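Local coordinates for Sodium/calcium exchanger membrane region domain-containing protein (PDB 4KPP) that probably exchanges calcium ions for protons across the archaeal membrane as a member of the sodium/calcium exchanger family, at residues Glu141-Phe146 against Glu384-Val389. Sequence-based numbering, arbitrary orientation.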
ATOM      1  N   GLU A 141      -1.102  -8.947  12.309  1.00 24.86           N
ATOM      2  CA  GLU A 141      -0.295  -8.291  11.284  1.00 29.94           C
ATOM      3  C   GLU A 141       1.146  -8.080  11.740  1.00 26.42           C
ATOM      4  O   GLU A 141       2.062  -8.124  10.927  1.00 29.92           O
ATOM      5  CB  GLU A 141      -0.916  -6.962  10.829  1.00 33.66           C
ATOM      6  CG  GLU A 141      -2.086  -6.478  11.660  1.00 39.74           C
ATOM      7  CD  GLU A 141      -3.402  -7.128  11.270  1.00 46.28           C
ATOM      8  OE1 GLU A 141      -3.736  -7.132  10.066  1.00 47.53           O
ATOM      9  OE2 GLU A 141      -4.101  -7.636  12.171  1.00 47.52           O
ATOM     10  N   ILE A 142       1.336  -7.860  13.038  1.00 26.95           N
ATOM     11  CA  ILE A 142       2.673  -7.708  13.612  1.00 26.64           C
ATOM     12  C   ILE A 142       3.528  -8.948  13.358  1.00 29.55           C
ATOM     13  O   ILE A 142       4.691  -8.848  12.959  1.00 30.66           O
ATOM     14  CB  ILE A 142       2.606  -7.438  15.130  1.00 25.58           C
ATOM     15  CG1 ILE A 142       1.995  -6.063  15.401  1.00 27.95           C
ATOM     16  CG2 ILE A 142       3.990  -7.534  15.760  1.00 26.11           C
ATOM     17  CD1 ILE A 142       1.911  -5.710  16.874  1.00 26.91           C
ATOM     18  N   PHE A 143       2.936 -10.115  13.584  1.00 29.72           N
ATOM     19  CA  PHE A 143       3.612 -11.390  13.378  1.00 31.19           C
ATOM     20  C   PHE A 143       4.079 -11.560  11.936  1.00 31.49           C
ATOM     21  O   PHE A 143       5.232 -11.916  11.683  1.00 29.98           O
ATOM     22  CB  PHE A 143       2.678 -12.538  13.763  1.00 32.69           C
ATOM     23  CG  PHE A 143       3.252 -13.903  13.516  1.00 33.96           C
ATOM     24  CD1 PHE A 143       4.086 -14.496  14.448  1.00 36.87           C
ATOM     25  CD2 PHE A 143       2.943 -14.600  12.359  1.00 34.44           C
ATOM     26  CE1 PHE A 143       4.614 -15.757  14.225  1.00 41.08           C
ATOM     27  CE2 PHE A 143       3.463 -15.855  12.130  1.00 37.60           C
ATOM     28  CZ  PHE A 143       4.301 -16.437  13.063  1.00 40.80           C
ATOM     29  N   PHE A 144       3.180 -11.305  10.991  1.00 32.70           N
ATOM     30  CA  PHE A 144       3.503 -11.477   9.581  1.00 33.18           C
ATOM     31  C   PHE A 144       4.443 -10.401   9.067  1.00 31.20           C
ATOM     32  O   PHE A 144       5.233 -10.642   8.159  1.00 29.18           O
ATOM     33  CB  PHE A 144       2.237 -11.550   8.733  1.00 34.38           C
ATOM     34  CG  PHE A 144       1.606 -12.906   8.732  1.00 39.71           C
ATOM     35  CD1 PHE A 144       2.110 -13.911   7.922  1.00 40.13           C
ATOM     36  CD2 PHE A 144       0.528 -13.188   9.554  1.00 40.98           C
ATOM     37  CE1 PHE A 144       1.544 -15.168   7.923  1.00 41.67           C
ATOM     38  CE2 PHE A 144      -0.041 -14.443   9.557  1.00 42.60           C
ATOM     39  CZ  PHE A 144       0.468 -15.433   8.742  1.00 43.49           C
ATOM     40  N   LEU A 145       4.357  -9.216   9.661  1.00 36.72           N
ATOM     41  CA  LEU A 145       5.269  -8.130   9.335  1.00 35.45           C
ATOM     42  C   LEU A 145       6.682  -8.511   9.754  1.00 31.41           C
ATOM     43  O   LEU A 145       7.648  -8.239   9.046  1.00 27.88           O
ATOM     44  CB  LEU A 145       4.837  -6.850  10.046  1.00 38.56           C
ATOM     45  CG  LEU A 145       4.509  -5.637   9.175  1.00 43.76           C
ATOM     46  CD1 LEU A 145       3.979  -6.068   7.819  1.00 43.79           C
ATOM     47  CD2 LEU A 145       3.495  -4.755   9.891  1.00 44.69           C
ATOM     48  N   PHE A 146       6.792  -9.157  10.908  1.00 31.25           N
ATOM     49  CA  PHE A 146       8.084  -9.584  11.423  1.00 28.06           C
ATOM     50  C   PHE A 146       8.702 -10.670  10.543  1.00 25.36           C
ATOM     51  O   PHE A 146       9.889 -10.624  10.241  1.00 28.76           O
ATOM     52  CB  PHE A 146       7.943 -10.070  12.863  1.00 30.51           C
ATOM     53  CG  PHE A 146       9.252 -10.237  13.580  1.00 40.89           C
ATOM     54  CD1 PHE A 146      10.121  -9.168  13.719  1.00 42.89           C
ATOM     55  CD2 PHE A 146       9.603 -11.459  14.138  1.00 45.99           C
ATOM     56  CE1 PHE A 146      11.324  -9.314  14.384  1.00 44.81           C
ATOM     57  CE2 PHE A 146      10.806 -11.613  14.808  1.00 47.70           C
ATOM     58  CZ  PHE A 146      11.667 -10.537  14.930  1.00 47.20           C
ATOM     59  N   GLU A 384       3.486 -12.876  22.689  1.00 38.47           N
ATOM     60  CA  GLU A 384       2.036 -12.721  22.619  1.00 40.45           C
ATOM     61  C   GLU A 384       1.522 -12.736  21.182  1.00 35.77           C
ATOM     62  O   GLU A 384       0.512 -13.379  20.881  1.00 31.99           O
ATOM     63  CB  GLU A 384       1.595 -11.444  23.333  1.00 44.30           C
ATOM     64  CG  GLU A 384       1.153 -11.687  24.761  1.00 49.63           C
ATOM     65  CD  GLU A 384       0.034 -12.702  24.839  1.00 55.80           C
ATOM     66  OE1 GLU A 384      -0.962 -12.541  24.101  1.00 56.71           O
ATOM     67  OE2 GLU A 384       0.155 -13.666  25.624  1.00 58.27           O
ATOM     68  N   SER A 385       2.231 -12.030  20.306  1.00 31.82           N
ATOM     69  CA  SER A 385       1.915 -12.001  18.883  1.00 36.81           C
ATOM     70  C   SER A 385       1.993 -13.398  18.274  1.00 39.16           C
ATOM     71  O   SER A 385       1.260 -13.724  17.338  1.00 38.03           O
ATOM     72  CB  SER A 385       2.874 -11.060  18.152  1.00 38.26           C
ATOM     73  OG  SER A 385       2.774 -11.223  16.749  1.00 42.35           O
ATOM     74  N   PHE A 386       2.892 -14.214  18.814  1.00 38.43           N
ATOM     75  CA  PHE A 386       3.051 -15.594  18.379  1.00 36.58           C
ATOM     76  C   PHE A 386       1.862 -16.440  18.823  1.00 34.77           C
ATOM     77  O   PHE A 386       1.407 -17.321  18.093  1.00 27.63           O
ATOM     78  CB  PHE A 386       4.353 -16.169  18.941  1.00 37.90           C
ATOM     79  CG  PHE A 386       4.482 -17.653  18.783  1.00 42.79           C
ATOM     80  CD1 PHE A 386       4.917 -18.200  17.589  1.00 43.37           C
ATOM     81  CD2 PHE A 386       4.180 -18.506  19.835  1.00 46.71           C
ATOM     82  CE1 PHE A 386       5.039 -19.564  17.441  1.00 45.29           C
ATOM     83  CE2 PHE A 386       4.302 -19.873  19.693  1.00 47.18           C
ATOM     84  CZ  PHE A 386       4.732 -20.402  18.495  1.00 46.66           C
ATOM     85  N   ARG A 387       1.361 -16.160  20.021  1.00 38.97           N
ATOM     86  CA  ARG A 387       0.227 -16.895  20.575  1.00 41.96           C
ATOM     87  C   ARG A 387      -1.093 -16.508  19.916  1.00 40.94           C
ATOM     88  O   ARG A 387      -2.005 -17.328  19.815  1.00 41.36           O
ATOM     89  CB  ARG A 387       0.144 -16.699  22.088  1.00 48.64           C
ATOM     90  CG  ARG A 387       1.118 -17.564  22.862  1.00 55.18           C
ATOM     91  CD  ARG A 387       1.287 -17.075  24.287  1.00 60.12           C
ATOM     92  NE  ARG A 387       2.096 -18.000  25.071  1.00 66.72           N
ATOM     93  CZ  ARG A 387       2.666 -17.699  26.233  1.00 71.98           C
ATOM     94  NH1 ARG A 387       2.523 -16.485  26.749  1.00 73.79           N
ATOM     95  NH2 ARG A 387       3.384 -18.611  26.874  1.00 72.71           N
ATOM     96  N   THR A 388      -1.191 -15.258  19.472  1.00 38.68           N
ATOM     97  CA  THR A 388      -2.364 -14.798  18.737  1.00 38.28           C
ATOM     98  C   THR A 388      -2.554 -15.627  17.475  1.00 36.65           C
ATOM     99  O   THR A 388      -3.665 -16.056  17.160  1.00 40.90           O
ATOM    100  CB  THR A 388      -2.236 -13.317  18.342  1.00 42.07           C
ATOM    101  OG1 THR A 388      -2.218 -12.511  19.524  1.00 47.64           O
ATOM    102  CG2 THR A 388      -3.403 -12.893  17.460  1.00 42.04           C
ATOM    103  N   VAL A 389      -1.459 -15.850  16.758  1.00 35.05           N
ATOM    104  CA  VAL A 389      -1.487 -16.661  15.547  1.00 35.77           C
ATOM    105  C   VAL A 389      -1.743 -18.128  15.893  1.00 36.45           C
ATOM    106  O   VAL A 389      -2.432 -18.839  15.163  1.00 38.08           O
ATOM    107  CB  VAL A 389      -0.175 -16.514  14.758  1.00 34.82           C
ATOM    108  CG1 VAL A 389      -0.170 -17.426  13.539  1.00 37.14           C
ATOM    109  CG2 VAL A 389       0.021 -15.067  14.346  1.00 33.20           C
TER
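S385 opens the contact by setting its OG 3.3 Å from CB of F143 and 4.0 Å from CG2 of I142. Serine suits this place because it is small enough to admit the other helix, and its buried hydroxyl is satisfied by a hydrogen bond with the carbonyl of R139, one turn before F143. F386, the next residue, sets its ring beside that of F143, whose CE1 meets its edge at CD1, 4.2 Å away; a large apolar ring extends the packing round F143 at this exposed margin. CG2 of V389, anti to the carbonyl carbon, reaches over one face of the F143 ring in a CH-pi contact, 3.9 Å from the centroid and 29° off the ring normal, the branched valine presenting a compact methyl. An alanine in place of F143 would probably leave this methyl without its aromatic face and open a gap beside F386. The axes of the two short segments come within 8.9 Å, with a signed crossing angle of -108°. With the I142 side chain about 9 Å from the bound calcium ion, C-terminal helix 379-393 packs steeply across the N-terminal part of helix 138-152, which lies in a predicted transmembrane segment of the exchanger fold.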